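Local coordinates for DUF1780 domain-containing protein (Pseudomonas aeruginosa, PDB 1Y0K) that is of unknown function but belongs to a family of putative endonucleases in the PDDEXK clan, which suggests a nuclease-like role, at residues 106-119 and 150-164. Residues are numbered along the deposited sequence; the frame is centred on the assembly and turned at random.
Sequences PQRIAAAELQARLA and AVPDFNTPFPPPTEY
A two-stranded parallel sheet is formed by 107-110 and 150-153: V151 N bonds to Q107 O, I109 N to V151 O and D153 N to I109 O, the last at 2.7 Å. R108 reaches across strand 150-153 and grips P152 O side-on with NE and NH2 (NH2 at 2.9 Å), in the guanidinium plane; bends at chi2 and chi3 turn the group so that V151 CG2 lies over one face, toward its rim. At the start of helix 111-116, A111 N donates to T156 OG1 (2.9 Å), and that hydroxyl donates to D153 O, tying the helix to the 153-156 turn. A111 CB stands over the centre of the F158 ring, 3.5 Å from its centroid and 3° off the normal, a CH-pi contact. Q115, extended beyond CG, sends NE2 to P159 O (3.0 Å, 170° at the hydrogen), and a water joins its OE1 to the same carbonyl. From helix 162-166, Y164 OH donates to Q115 O (2.7 Å), on the face of that carbonyl opposite L118 N. L114 rests on F179, and F158 on R181 and M174, of the main mixed sheet. Beside that sheet lie a parallel strand pair and a proline-rich loop laid along one side of a short helix.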
ATOM      1  N   PRO A 106     -13.331   3.543 -16.327  1.00 36.34           N
ATOM      2  CA  PRO A 106     -11.966   3.138 -15.965  1.00 35.31           C
ATOM      3  C   PRO A 106     -11.206   2.329 -17.020  1.00 34.20           C
ATOM      4  O   PRO A 106     -11.799   1.584 -17.807  1.00 34.33           O
ATOM      5  CB  PRO A 106     -12.171   2.314 -14.689  1.00 35.50           C
ATOM      6  CG  PRO A 106     -13.532   1.753 -14.829  1.00 36.00           C
ATOM      7  CD  PRO A 106     -14.345   2.777 -15.574  1.00 36.47           C
ATOM      8  N   GLN A 107      -9.888   2.503 -17.005  1.00 32.34           N
ATOM      9  CA  GLN A 107      -8.959   1.856 -17.912  1.00 31.19           C
ATOM     10  C   GLN A 107      -8.135   0.831 -17.137  1.00 29.16           C
ATOM     11  O   GLN A 107      -7.820   1.051 -15.978  1.00 29.02           O
ATOM     12  CB  GLN A 107      -8.043   2.933 -18.476  1.00 31.22           C
ATOM     13  CG  GLN A 107      -6.839   2.466 -19.247  1.00 33.24           C
ATOM     14  CD  GLN A 107      -5.963   3.626 -19.673  1.00 32.95           C
ATOM     15  OE1 GLN A 107      -6.103   4.750 -19.177  1.00 36.00           O
ATOM     16  NE2 GLN A 107      -5.048   3.362 -20.584  1.00 36.29           N
ATOM     17  N   ARG A 108      -7.776  -0.282 -17.769  1.00 27.26           N
ATOM     18  CA  ARG A 108      -6.880  -1.241 -17.110  1.00 25.31           C
ATOM     19  C   ARG A 108      -5.420  -0.814 -17.287  1.00 24.12           C
ATOM     20  O   ARG A 108      -4.959  -0.535 -18.396  1.00 23.79           O
ATOM     21  CB  ARG A 108      -7.143  -2.694 -17.558  1.00 25.94           C
ATOM     22  CG  ARG A 108      -8.625  -3.093 -17.418  1.00 27.05           C
ATOM     23  CD  ARG A 108      -8.886  -4.534 -16.981  1.00 30.29           C
ATOM     24  NE  ARG A 108      -8.612  -4.779 -15.567  1.00 31.15           N
ATOM     25  CZ  ARG A 108      -9.487  -5.195 -14.648  1.00 30.48           C
ATOM     26  NH1 ARG A 108     -10.762  -5.429 -14.944  1.00 31.25           N
ATOM     27  NH2 ARG A 108      -9.073  -5.386 -13.403  1.00 30.48           N
ATOM     28  N   ILE A 109      -4.704  -0.748 -16.172  1.00 21.53           N
ATOM     29  CA  ILE A 109      -3.333  -0.258 -16.153  1.00 20.40           C
ATOM     30  C   ILE A 109      -2.381  -1.416 -15.842  1.00 19.60           C
ATOM     31  O   ILE A 109      -2.619  -2.161 -14.897  1.00 19.11           O
ATOM     32  CB  ILE A 109      -3.212   0.921 -15.113  1.00 20.30           C
ATOM     33  CG1 ILE A 109      -1.829   1.549 -15.107  1.00 21.41           C
ATOM     34  CG2 ILE A 109      -3.643   0.497 -13.720  1.00 19.76           C
ATOM     35  CD1 ILE A 109      -1.741   2.800 -14.215  1.00 21.33           C
ATOM     36  N   ALA A 110      -1.317  -1.565 -16.636  1.00 18.94           N
ATOM     37  CA  ALA A 110      -0.320  -2.607 -16.406  1.00 17.95           C
ATOM     38  C   ALA A 110       0.312  -2.461 -15.025  1.00 17.48           C
ATOM     39  O   ALA A 110       0.403  -1.357 -14.479  1.00 16.90           O
ATOM     40  CB  ALA A 110       0.758  -2.585 -17.492  1.00 18.30           C
ATOM     41  N   ALA A 111       0.742  -3.581 -14.460  1.00 17.14           N
ATOM     42  CA  ALA A 111       1.346  -3.588 -13.132  1.00 17.21           C
ATOM     43  C   ALA A 111       2.534  -2.639 -13.057  1.00 17.30           C
ATOM     44  O   ALA A 111       2.739  -1.978 -12.041  1.00 17.43           O
ATOM     45  CB  ALA A 111       1.754  -4.999 -12.736  1.00 17.42           C
ATOM     46  N   ALA A 112       3.316  -2.580 -14.135  1.00 17.23           N
ATOM     47  CA  ALA A 112       4.474  -1.699 -14.211  1.00 17.55           C
ATOM     48  C   ALA A 112       4.063  -0.238 -14.044  1.00 17.85           C
ATOM     49  O   ALA A 112       4.679   0.504 -13.277  1.00 17.33           O
ATOM     50  CB  ALA A 112       5.211  -1.910 -15.546  1.00 17.95           C
ATOM     51  N   GLU A 113       3.017   0.162 -14.762  1.00 18.15           N
ATOM     52  CA  GLU A 113       2.523   1.539 -14.707  1.00 19.06           C
ATOM     53  C   GLU A 113       1.880   1.837 -13.350  1.00 18.38           C
ATOM     54  O   GLU A 113       2.043   2.935 -12.818  1.00 18.15           O
ATOM     55  CB  GLU A 113       1.542   1.818 -15.852  1.00 19.32           C
ATOM     56  CG  GLU A 113       2.176   2.136 -17.216  1.00 23.51           C
ATOM     57  CD  GLU A 113       2.881   0.958 -17.873  1.00 28.05           C
ATOM     58  OE1 GLU A 113       2.543  -0.209 -17.576  1.00 31.26           O
ATOM     59  OE2 GLU A 113       3.788   1.202 -18.698  1.00 32.09           O
ATOM     60  N   LEU A 114       1.175   0.851 -12.786  1.00 17.71           N
ATOM     61  CA  LEU A 114       0.585   0.973 -11.448  1.00 17.35           C
ATOM     62  C   LEU A 114       1.680   1.217 -10.401  1.00 16.70           C
ATOM     63  O   LEU A 114       1.599   2.127  -9.571  1.00 16.55           O
ATOM     64  CB  LEU A 114      -0.182  -0.306 -11.104  1.00 17.82           C
ATOM     65  CG  LEU A 114      -0.820  -0.402  -9.722  1.00 18.82           C
ATOM     66  CD1 LEU A 114      -1.906   0.654  -9.576  1.00 21.52           C
ATOM     67  CD2 LEU A 114      -1.388  -1.814  -9.503  1.00 19.18           C
ATOM     68  N   GLN A 115       2.712   0.393 -10.459  1.00 15.48           N
ATOM     69  CA  GLN A 115       3.843   0.503  -9.556  1.00 15.86           C
ATOM     70  C   GLN A 115       4.546   1.857  -9.699  1.00 15.54           C
ATOM     71  O   GLN A 115       5.009   2.430  -8.704  1.00 14.95           O
ATOM     72  CB  GLN A 115       4.790  -0.663  -9.847  1.00 15.98           C
ATOM     73  CG  GLN A 115       6.112  -0.683  -9.127  1.00 18.27           C
ATOM     74  CD  GLN A 115       6.767  -2.037  -9.277  1.00 20.71           C
ATOM     75  OE1 GLN A 115       6.309  -3.011  -8.692  1.00 23.89           O
ATOM     76  NE2 GLN A 115       7.817  -2.111 -10.088  1.00 22.58           N
ATOM     77  N   ALA A 116       4.579   2.382 -10.924  1.00 15.22           N
ATOM     78  CA  ALA A 116       5.211   3.677 -11.199  1.00 15.18           C
ATOM     79  C   ALA A 116       4.450   4.862 -10.597  1.00 14.96           C
ATOM     80  O   ALA A 116       5.011   5.937 -10.399  1.00 15.08           O
ATOM     81  CB  ALA A 116       5.394   3.868 -12.709  1.00 15.51           C
ATOM     82  N   ARG A 117       3.167   4.670 -10.313  1.00 14.64           N
ATOM     83  CA  ARG A 117       2.353   5.703  -9.682  1.00 14.40           C
ATOM     84  C   ARG A 117       2.850   6.077  -8.281  1.00 14.61           C
ATOM     85  O   ARG A 117       2.502   7.141  -7.763  1.00 15.51           O
ATOM     86  CB  ARG A 117       0.883   5.287  -9.603  1.00 14.18           C
ATOM     87  CG  ARG A 117       0.168   5.211 -10.944  1.00 16.91           C
ATOM     88  CD  ARG A 117       0.022   6.579 -11.604  1.00 20.89           C
ATOM     89  NE  ARG A 117      -0.800   6.498 -12.816  1.00 21.67           N
ATOM     90  CZ  ARG A 117      -2.078   6.847 -12.869  1.00 23.59           C
ATOM     91  NH1 ARG A 117      -2.694   7.309 -11.783  1.00 23.66           N
ATOM     92  NH2 ARG A 117      -2.751   6.730 -14.009  1.00 24.47           N
ATOM     93  N   LEU A 118       3.642   5.191  -7.675  1.00 15.13           N
ATOM     94  CA  LEU A 118       4.189   5.433  -6.340  1.00 15.18           C
ATOM     95  C   LEU A 118       5.391   6.373  -6.377  1.00 15.54           C
ATOM     96  O   LEU A 118       5.812   6.900  -5.334  1.00 15.59           O
ATOM     97  CB  LEU A 118       4.630   4.115  -5.711  1.00 15.57           C
ATOM     98  CG  LEU A 118       3.623   3.177  -5.038  1.00 17.47           C
ATOM     99  CD1 LEU A 118       2.344   3.010  -5.807  1.00 20.33           C
ATOM    100  CD2 LEU A 118       4.305   1.810  -4.782  1.00 16.23           C
ATOM    101  N   ALA A 119       5.955   6.568  -7.564  1.00 15.34           N
ATOM    102  CA  ALA A 119       7.280   7.194  -7.663  1.00 15.93           C
ATOM    103  C   ALA A 119       7.339   8.643  -7.157  1.00 16.94           C
ATOM    104  O   ALA A 119       8.247   8.986  -6.396  1.00 17.15           O
ATOM    105  CB  ALA A 119       7.833   7.076  -9.081  1.00 16.34           C
ATOM    106  N   ALA A 150      -8.577   4.117 -13.012  1.00 22.88           N
ATOM    107  CA  ALA A 150      -7.835   2.932 -13.418  1.00 21.83           C
ATOM    108  C   ALA A 150      -8.126   1.690 -12.572  1.00 21.07           C
ATOM    109  O   ALA A 150      -8.505   1.784 -11.405  1.00 21.17           O
ATOM    110  CB  ALA A 150      -6.323   3.230 -13.474  1.00 21.65           C
ATOM    111  N   VAL A 151      -7.975   0.530 -13.195  1.00 20.48           N
ATOM    112  CA  VAL A 151      -8.064  -0.756 -12.499  1.00 20.19           C
ATOM    113  C   VAL A 151      -6.820  -1.546 -12.913  1.00 18.99           C
ATOM    114  O   VAL A 151      -6.433  -1.495 -14.074  1.00 18.75           O
ATOM    115  CB  VAL A 151      -9.369  -1.524 -12.868  1.00 20.21           C
ATOM    116  CG1 VAL A 151     -10.587  -0.803 -12.321  1.00 22.67           C
ATOM    117  CG2 VAL A 151      -9.514  -1.674 -14.373  1.00 21.55           C
ATOM    118  N   PRO A 152      -6.163  -2.248 -11.971  1.00 18.03           N
ATOM    119  CA  PRO A 152      -4.942  -2.967 -12.388  1.00 17.25           C
ATOM    120  C   PRO A 152      -5.223  -4.047 -13.416  1.00 17.13           C
ATOM    121  O   PRO A 152      -6.278  -4.688 -13.378  1.00 18.17           O
ATOM    122  CB  PRO A 152      -4.452  -3.608 -11.087  1.00 17.30           C
ATOM    123  CG  PRO A 152      -5.068  -2.768 -10.000  1.00 18.26           C
ATOM    124  CD  PRO A 152      -6.426  -2.423 -10.532  1.00 18.30           C
ATOM    125  N   ASP A 153      -4.291  -4.232 -14.339  1.00 16.45           N
ATOM    126  CA  ASP A 153      -4.351  -5.365 -15.240  1.00 16.21           C
ATOM    127  C   ASP A 153      -3.580  -6.500 -14.574  1.00 15.09           C
ATOM    128  O   ASP A 153      -2.350  -6.529 -14.597  1.00 14.45           O
ATOM    129  CB  ASP A 153      -3.753  -5.022 -16.597  1.00 16.77           C
ATOM    130  CG  ASP A 153      -3.952  -6.125 -17.612  1.00 19.41           C
ATOM    131  OD1 ASP A 153      -4.208  -7.290 -17.203  1.00 19.87           O
ATOM    132  OD2 ASP A 153      -3.827  -5.829 -18.829  1.00 22.16           O
ATOM    133  N   PHE A 154      -4.315  -7.417 -13.955  1.00 14.99           N
ATOM    134  CA  PHE A 154      -3.702  -8.493 -13.195  1.00 15.89           C
ATOM    135  C   PHE A 154      -3.067  -9.581 -14.075  1.00 16.17           C
ATOM    136  O   PHE A 154      -2.406 -10.502 -13.574  1.00 16.80           O
ATOM    137  CB  PHE A 154      -4.722  -9.068 -12.190  1.00 16.23           C
ATOM    138  CG  PHE A 154      -5.139  -8.078 -11.122  1.00 16.93           C
ATOM    139  CD1 PHE A 154      -6.444  -7.579 -11.079  1.00 18.74           C
ATOM    140  CD2 PHE A 154      -4.220  -7.632 -10.179  1.00 18.10           C
ATOM    141  CE1 PHE A 154      -6.830  -6.668 -10.093  1.00 18.24           C
ATOM    142  CE2 PHE A 154      -4.584  -6.715  -9.200  1.00 17.77           C
ATOM    143  CZ  PHE A 154      -5.893  -6.229  -9.154  1.00 17.35           C
ATOM    144  N   ASN A 155      -3.238  -9.456 -15.388  1.00 16.15           N
ATOM    145  CA  ASN A 155      -2.594 -10.374 -16.328  1.00 17.20           C
ATOM    146  C   ASN A 155      -1.174  -9.971 -16.693  1.00 17.69           C
ATOM    147  O   ASN A 155      -0.508 -10.669 -17.466  1.00 18.11           O
ATOM    148  CB  ASN A 155      -3.440 -10.525 -17.590  1.00 17.54           C
ATOM    149  CG  ASN A 155      -4.789 -11.148 -17.305  1.00 17.20           C
ATOM    150  OD1 ASN A 155      -4.940 -11.925 -16.359  1.00 18.39           O
ATOM    151  ND2 ASN A 155      -5.782 -10.791 -18.102  1.00 17.30           N
ATOM    152  N   THR A 156      -0.727  -8.850 -16.132  1.00 17.50           N
ATOM    153  CA  THR A 156       0.598  -8.302 -16.402  1.00 18.17           C
ATOM    154  C   THR A 156       1.487  -8.492 -15.165  1.00 18.41           C
ATOM    155  O   THR A 156       1.010  -8.408 -14.028  1.00 17.78           O
ATOM    156  CB  THR A 156       0.527  -6.814 -16.812  1.00 18.16           C
ATOM    157  OG1 THR A 156       0.005  -6.030 -15.725  1.00 18.39           O
ATOM    158  CG2 THR A 156      -0.399  -6.643 -18.019  1.00 18.26           C
ATOM    159  N   PRO A 157       2.774  -8.794 -15.381  1.00 18.89           N
ATOM    160  CA  PRO A 157       3.677  -9.041 -14.260  1.00 19.00           C
ATOM    161  C   PRO A 157       4.252  -7.763 -13.628  1.00 19.04           C
ATOM    162  O   PRO A 157       4.435  -6.777 -14.323  1.00 18.53           O
ATOM    163  CB  PRO A 157       4.799  -9.861 -14.898  1.00 19.10           C
ATOM    164  CG  PRO A 157       4.822  -9.455 -16.322  1.00 20.07           C
ATOM    165  CD  PRO A 157       3.441  -8.951 -16.688  1.00 19.54           C
ATOM    166  N   PHE A 158       4.521  -7.797 -12.323  1.00 19.69           N
ATOM    167  CA  PHE A 158       5.211  -6.678 -11.666  1.00 19.96           C
ATOM    168  C   PHE A 158       6.707  -6.727 -11.942  1.00 20.41           C
ATOM    169  O   PHE A 158       7.359  -7.729 -11.616  1.00 21.37           O
ATOM    170  CB  PHE A 158       4.967  -6.697 -10.159  1.00 19.63           C
ATOM    171  CG  PHE A 158       3.620  -6.205  -9.768  1.00 19.28           C
ATOM    172  CD1 PHE A 158       2.513  -7.057  -9.808  1.00 18.46           C
ATOM    173  CD2 PHE A 158       3.443  -4.880  -9.374  1.00 19.30           C
ATOM    174  CE1 PHE A 158       1.253  -6.604  -9.445  1.00 18.30           C
ATOM    175  CE2 PHE A 158       2.176  -4.417  -9.005  1.00 18.16           C
ATOM    176  CZ  PHE A 158       1.084  -5.276  -9.036  1.00 18.41           C
ATOM    177  N   PRO A 159       7.260  -5.653 -12.543  1.00 20.47           N
ATOM    178  CA  PRO A 159       8.694  -5.638 -12.792  1.00 20.64           C
ATOM    179  C   PRO A 159       9.449  -5.414 -11.481  1.00 20.68           C
ATOM    180  O   PRO A 159       8.851  -4.925 -10.509  1.00 19.78           O
ATOM    181  CB  PRO A 159       8.864  -4.442 -13.729  1.00 21.02           C
ATOM    182  CG  PRO A 159       7.766  -3.526 -13.375  1.00 20.69           C
ATOM    183  CD  PRO A 159       6.610  -4.411 -13.007  1.00 20.23           C
ATOM    184  N   PRO A 160      10.742  -5.796 -11.433  1.00 20.96           N
ATOM    185  CA  PRO A 160      11.549  -5.484 -10.254  1.00 21.18           C
ATOM    186  C   PRO A 160      11.438  -4.004  -9.891  1.00 20.73           C
ATOM    187  O   PRO A 160      11.528  -3.157 -10.776  1.00 20.97           O
ATOM    188  CB  PRO A 160      12.978  -5.806 -10.711  1.00 21.16           C
ATOM    189  CG  PRO A 160      12.807  -6.872 -11.739  1.00 22.21           C
ATOM    190  CD  PRO A 160      11.515  -6.532 -12.451  1.00 21.36           C
ATOM    191  N   PRO A 161      11.205  -3.697  -8.600  1.00 20.18           N
ATOM    192  CA  PRO A 161      11.076  -2.322  -8.135  1.00 20.27           C
ATOM    193  C   PRO A 161      12.430  -1.657  -7.876  1.00 20.51           C
ATOM    194  O   PRO A 161      12.718  -1.233  -6.750  1.00 20.02           O
ATOM    195  CB  PRO A 161      10.286  -2.474  -6.830  1.00 20.10           C
ATOM    196  CG  PRO A 161      10.717  -3.783  -6.298  1.00 19.72           C
ATOM    197  CD  PRO A 161      11.001  -4.663  -7.505  1.00 20.53           C
ATOM    198  N   THR A 162      13.233  -1.535  -8.929  1.00 20.78           N
ATOM    199  CA  THR A 162      14.641  -1.120  -8.786  1.00 20.87           C
ATOM    200  C   THR A 162      14.827   0.294  -8.224  1.00 20.01           C
ATOM    201  O   THR A 162      15.696   0.522  -7.381  1.00 19.42           O
ATOM    202  CB  THR A 162      15.415  -1.262 -10.111  1.00 21.62           C
ATOM    203  OG1 THR A 162      14.818  -0.424 -11.100  1.00 24.02           O
ATOM    204  CG2 THR A 162      15.392  -2.719 -10.608  1.00 22.92           C
ATOM    205  N   GLU A 163      14.015   1.245  -8.685  1.00 18.97           N
ATOM    206  CA  GLU A 163      14.151   2.613  -8.205  1.00 18.74           C
ATOM    207  C   GLU A 163      13.858   2.659  -6.712  1.00 18.08           C
ATOM    208  O   GLU A 163      14.513   3.377  -5.964  1.00 18.03           O
ATOM    209  CB  GLU A 163      13.237   3.584  -8.954  1.00 19.21           C
ATOM    210  CG  GLU A 163      13.531   5.044  -8.592  1.00 18.49           C
ATOM    211  CD  GLU A 163      12.576   6.062  -9.195  1.00 19.25           C
ATOM    212  OE1 GLU A 163      11.883   5.764 -10.188  1.00 21.19           O
ATOM    213  OE2 GLU A 163      12.532   7.186  -8.663  1.00 19.07           O
ATOM    214  N   TYR A 164      12.873   1.880  -6.280  1.00 17.32           N
ATOM    215  CA  TYR A 164      12.442   1.944  -4.889  1.00 16.75           C
ATOM    216  C   TYR A 164      13.410   1.186  -3.983  1.00 16.18           C
ATOM    217  O   TYR A 164      13.679   1.614  -2.859  1.00 15.90           O
ATOM    218  CB  TYR A 164      10.999   1.438  -4.739  1.00 17.20           C
ATOM    219  CG  TYR A 164      10.015   2.090  -5.703  1.00 16.63           C
ATOM    220  CD1 TYR A 164      10.175   3.427  -6.130  1.00 17.20           C
ATOM    221  CD2 TYR A 164       8.939   1.376  -6.202  1.00 16.14           C
ATOM    222  CE1 TYR A 164       9.272   4.014  -7.021  1.00 18.11           C
ATOM    223  CE2 TYR A 164       8.030   1.957  -7.091  1.00 17.48           C
ATOM    224  CZ  TYR A 164       8.207   3.265  -7.501  1.00 17.95           C
ATOM    225  OH  TYR A 164       7.302   3.809  -8.382  1.00 18.08           O
TER
HETATM  226  O   HOH W   1       3.436  -4.822 -16.118  1.00 17.04           O
HETATM  227  O   HOH W   2       7.619  -5.037  -8.137  1.00 26.06           O